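Local coordinates for metallocarboxypeptidase (Trypanosoma cruzi, PDB 3DWC), which is a metallocarboxypeptidase of the M32 family that removes single amino acids from the C-terminus of peptides, probably with broad specificity that excludes proline, at the interface of chains A and B. Numbering follows the deposited sequence. Chains: chain A/B, Metallocarboxypeptidase.

Contact 1: the interface of chains A and B. Residues chain A 22-23, 26, 45-46, 49; chain B 18, 21-22.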
loop_
_atom_site.group_PDB
_atom_site.type_symbol
_atom_site.label_atom_id
_atom_site.label_comp_id
_atom_site.label_asym_id
_atom_site.label_seq_id
_atom_site.Cartn_x
_atom_site.Cartn_y
_atom_site.Cartn_z
ATOM N N MET A 22 -7.765 -5.374 -0.566
ATOM C CA MET A 22 -7.197 -4.415 -1.479
ATOM C C MET A 22 -7.696 -3.021 -1.143
ATOM O O MET A 22 -6.932 -2.069 -1.114
ATOM C CB MET A 22 -7.558 -4.789 -2.917
ATOM C CG MET A 22 -6.900 -6.090 -3.379
ATOM S SD MET A 22 -5.119 -5.767 -3.529
ATOM C CE MET A 22 -4.511 -7.298 -4.076
ATOM N N LEU A 23 -8.992 -2.895 -0.919
ATOM C CA LEU A 23 -9.570 -1.606 -0.532
ATOM C C LEU A 23 -9.042 -1.048 0.757
ATOM O O LEU A 23 -8.855 0.162 0.858
ATOM C CB LEU A 23 -11.080 -1.690 -0.350
ATOM C CG LEU A 23 -11.990 -1.463 -1.502
ATOM C CD1 LEU A 23 -13.453 -1.477 -0.909
ATOM C CD2 LEU A 23 -11.661 -0.112 -2.218
ATOM N N ALA A 26 -5.479 0.166 0.144
ATOM C CA ALA A 26 -5.587 1.438 -0.597
ATOM C C ALA A 26 -6.001 2.606 0.301
ATOM O O ALA A 26 -5.510 3.758 0.170
ATOM C CB ALA A 26 -6.578 1.266 -1.741
ATOM N N ALA A 45 -9.633 4.123 -8.601
ATOM C CA ALA A 45 -9.390 2.686 -8.395
ATOM C C ALA A 45 -10.241 2.128 -7.278
ATOM O O ALA A 45 -10.816 1.049 -7.423
ATOM C CB ALA A 45 -7.862 2.341 -8.148
ATOM N N MET A 46 -10.334 2.858 -6.176
ATOM C CA MET A 46 -11.080 2.366 -5.045
ATOM C C MET A 46 -12.564 2.274 -5.417
ATOM O O MET A 46 -13.226 1.312 -5.076
ATOM C CB MET A 46 -10.881 3.254 -3.817
ATOM C CG MET A 46 -9.472 3.282 -3.353
ATOM S SD MET A 46 -9.204 4.302 -1.912
ATOM C CE MET A 46 -10.096 3.344 -0.669
ATOM N N LEU A 49 -13.340 -0.779 -7.577
ATOM C CA LEU A 49 -13.325 -2.015 -6.798
ATOM C C LEU A 49 -14.554 -2.102 -5.877
ATOM O O LEU A 49 -15.207 -3.146 -5.825
ATOM C CB LEU A 49 -12.028 -2.115 -6.011
ATOM C CG LEU A 49 -11.799 -3.443 -5.254
ATOM C CD1 LEU A 49 -11.869 -4.675 -6.173
ATOM C CD2 LEU A 49 -10.419 -3.400 -4.602
ATOM N N ARG B 18 -7.919 0.288 -13.568
ATOM C CA ARG B 18 -8.245 0.528 -12.172
ATOM C C ARG B 18 -7.928 -0.636 -11.302
ATOM O O ARG B 18 -7.437 -0.468 -10.178
ATOM C CB ARG B 18 -9.730 0.849 -11.977
ATOM C CG ARG B 18 -10.245 2.110 -12.633
ATOM C CD ARG B 18 -9.260 3.255 -12.602
ATOM N NE ARG B 18 -9.813 4.417 -13.330
ATOM C CZ ARG B 18 -9.142 5.544 -13.513
ATOM N NH1 ARG B 18 -7.915 5.659 -13.049
ATOM N NH2 ARG B 18 -9.693 6.558 -14.187
ATOM N N HIS B 21 -4.132 -0.807 -10.897
ATOM C CA HIS B 21 -3.723 0.095 -9.819
ATOM C C HIS B 21 -3.623 -0.606 -8.452
ATOM O O HIS B 21 -2.594 -0.535 -7.789
ATOM C CB HIS B 21 -4.671 1.252 -9.759
ATOM C CG HIS B 21 -4.399 2.215 -8.648
ATOM N ND1 HIS B 21 -3.782 3.441 -8.851
ATOM C CD2 HIS B 21 -4.747 2.175 -7.337
ATOM C CE1 HIS B 21 -3.733 4.089 -7.698
ATOM N NE2 HIS B 21 -4.305 3.344 -6.766
ATOM N N MET B 22 -4.685 -1.282 -8.048
ATOM C CA MET B 22 -4.671 -2.102 -6.814
ATOM C C MET B 22 -3.554 -3.131 -6.726
ATOM O O MET B 22 -2.866 -3.235 -5.716
ATOM C CB MET B 22 -6.012 -2.795 -6.671
ATOM C CG MET B 22 -7.191 -1.808 -6.469
ATOM S SD MET B 22 -6.980 -0.889 -4.901
ATOM C CE MET B 22 -8.375 0.169 -4.866
#
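Helix-to-helix packing joins the two subunits here: B:Met22, on helix 3-32 of chain B, pushes its side chain between helices 4-32 and 39-58 of chain A. Its terminal methyl goes in first. CE of B:Met22 rests 3.5 Å from CA of A:Met46, against the helix backbone, and CG of A:Met46 flanks the same methyl at 3.6 Å, the two methionine side chains crossing at about a right angle. CB of A:Ala26, from helix 4-32, lies 3.8 Å from CE of B:Met22 and touches the sulfur as well. Leucine supplies a further wall, with CD2 of A:Leu49 4.1 Å from CG of B:Met22. A bend in the B:Met22 chain at chi2 (-63°), followed by an extended CG-SD-CE end, carries the methyl into the groove lined by A:Met46, A:Leu49 and the two alanines. Next to this plug, CB of A:Ala45 lies over one face of the B:His21 imidazole, toward the CG-CD2 bond, 3.2 Å from CD2. The backbone of B:Arg18 closes over the same methyl, its carbonyl O being 3.5 Å from CB of A:Ala45. Where the two helices 4-32 and 3-32 run past each other, SD of A:Met22 comes 4.0 Å from the backbone O of B:Met22, the symmetry-related residue. The patch thus lies on the long N-terminal helix of each subunit, with helix 39-58 of chain A completing the groove that receives the methionine.

Contact 2: the interface of chains A and B. Residues chain A 229-231, 246, 248; chain B 34-35, 38.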
loop_
_atom_site.group_PDB
_atom_site.type_symbol
_atom_site.label_atom_id
_atom_site.label_comp_id
_atom_site.label_asym_id
_atom_site.label_seq_id
_atom_site.Cartn_x
_atom_site.Cartn_y
_atom_site.Cartn_z
ATOM N N GLY A 229 2.731 -8.743 12.423
ATOM C CA GLY A 229 1.359 -8.654 11.887
ATOM C C GLY A 229 0.757 -7.239 11.985
ATOM O O GLY A 229 -0.434 -7.082 12.106
ATOM N N GLY A 230 1.568 -6.204 11.880
ATOM C CA GLY A 230 1.057 -4.821 11.987
ATOM C C GLY A 230 2.128 -3.777 11.962
ATOM O O GLY A 230 3.276 -4.122 11.909
ATOM N N ARG A 231 1.744 -2.492 11.915
ATOM C CA ARG A 231 2.679 -1.388 11.835
ATOM C C ARG A 231 2.152 -0.197 12.660
ATOM O O ARG A 231 0.941 -0.101 12.934
ATOM C CB ARG A 231 2.873 -0.877 10.376
ATOM C CG ARG A 231 3.301 -1.881 9.306
ATOM C CD ARG A 231 3.357 -1.187 7.950
ATOM N NE ARG A 231 4.188 -0.012 7.989
ATOM C CZ ARG A 231 5.507 0.009 7.913
ATOM N NH1 ARG A 231 6.226 -1.092 7.676
ATOM N NH2 ARG A 231 6.110 1.169 8.001
ATOM N N ASP A 246 -2.616 -7.838 9.296
ATOM C CA ASP A 246 -1.746 -6.715 8.932
ATOM C C ASP A 246 -2.424 -5.432 9.385
ATOM O O ASP A 246 -2.902 -4.591 8.555
ATOM C CB ASP A 246 -1.496 -6.729 7.430
ATOM C CG ASP A 246 -0.292 -5.917 7.012
ATOM O OD1 ASP A 246 0.173 -5.072 7.812
ATOM O OD2 ASP A 246 0.194 -6.150 5.858
ATOM N N ARG A 248 -2.580 -1.849 10.910
ATOM C CA ARG A 248 -1.728 -0.730 10.753
ATOM C C ARG A 248 -2.373 0.482 11.439
ATOM O O ARG A 248 -3.463 0.920 11.069
ATOM C CB ARG A 248 -1.483 -0.481 9.255
ATOM C CG ARG A 248 -0.664 -1.586 8.577
ATOM C CD ARG A 248 -0.284 -1.244 7.154
ATOM N NE ARG A 248 0.275 -2.396 6.488
ATOM C CZ ARG A 248 0.845 -2.407 5.288
ATOM N NH1 ARG A 248 1.003 -1.304 4.615
ATOM N NH2 ARG A 248 1.274 -3.552 4.790
ATOM N N MET B 34 5.038 -4.221 4.053
ATOM C CA MET B 34 4.239 -5.320 4.621
ATOM C C MET B 34 5.005 -6.151 5.648
ATOM O O MET B 34 6.064 -6.657 5.353
ATOM C CB MET B 34 3.760 -6.231 3.511
ATOM C CG MET B 34 2.889 -7.403 3.977
ATOM S SD MET B 34 2.706 -8.606 2.649
ATOM C CE MET B 34 4.183 -9.631 2.911
ATOM N N PRO B 35 4.481 -6.303 6.853
ATOM C CA PRO B 35 5.148 -7.222 7.746
ATOM C C PRO B 35 4.945 -8.682 7.373
ATOM O O PRO B 35 3.947 -9.007 6.749
ATOM C CB PRO B 35 4.443 -6.979 9.081
ATOM C CG PRO B 35 3.167 -6.466 8.768
ATOM C CD PRO B 35 3.310 -5.682 7.494
ATOM N N GLY B 38 1.544 -10.868 7.182
ATOM C CA GLY B 38 0.510 -10.452 6.225
ATOM C C GLY B 38 0.591 -11.054 4.832
ATOM O O GLY B 38 -0.226 -10.737 3.955
HETATM O O HOH W 1 -1.073 -8.147 4.445
#
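A:Gly230 has a nearly fully extended backbone (phi 175°, psi 173°) at the start of strand 230-234, and its N lies 3.5 Å from CG of B:Pro35. In this M32-family carboxypeptidase the proline belongs to the segment of chain B between its N-terminal helix and the next one, and its ring packs against the strands 230-234 and 246-251 of chain A. The carboxylate of A:Asp246 meets the CG-CD side of that ring, OD1 standing 3.2 Å from CD of B:Pro35, while the side chains cross at an angle. OD2 of A:Asp246 reaches the neighbouring methionine, 3.5 Å from CG of B:Met34. With CG of A:Asp246 turned away from its own backbone N (chi1 -161°), the carboxylate touches the proline and, at nearly a right angle to it, A:Arg248. That arginine grips it side-on through two nitrogens. NE of A:Arg248 gives a nearly straight hydrogen bond and salt bridge of 3.0 Å to OD1 of A:Asp246, within the guanidinium plane but from above the carboxylate plane. NH2 of A:Arg248 bonds OD2 of A:Asp246 on its syn side at 3.0 Å, tilted well out of the carboxylate plane, and the pair should fix the carboxylate's rotation. The same NH2 lies 3.5 Å from CA of B:Met34. CD of A:Arg231 lies over one face of the guanidinium, toward its rim. A water bridges the subunits, 2.8 Å from OD2 of A:Asp246 and equally far from the backbone O of B:Gly38.

The C-alpha centres of contact 1 and contact 2 lie about 19 Å apart along the same two-fold interface, and they have no residue in common. Chain B connects them: the helix 3-32 that supplies contact 1 leads into the segment holding the residues of contact 2. One contact is apolar helix packing, the other sets a loop against strands and includes a water bridge, and both recur with the chains exchanged. Contact 2 is nearer A:Glu268, the predicted catalytic acid/base, at about 13 Å against about 23 Å. Whether this dimer is the biological form the structure alone does not show.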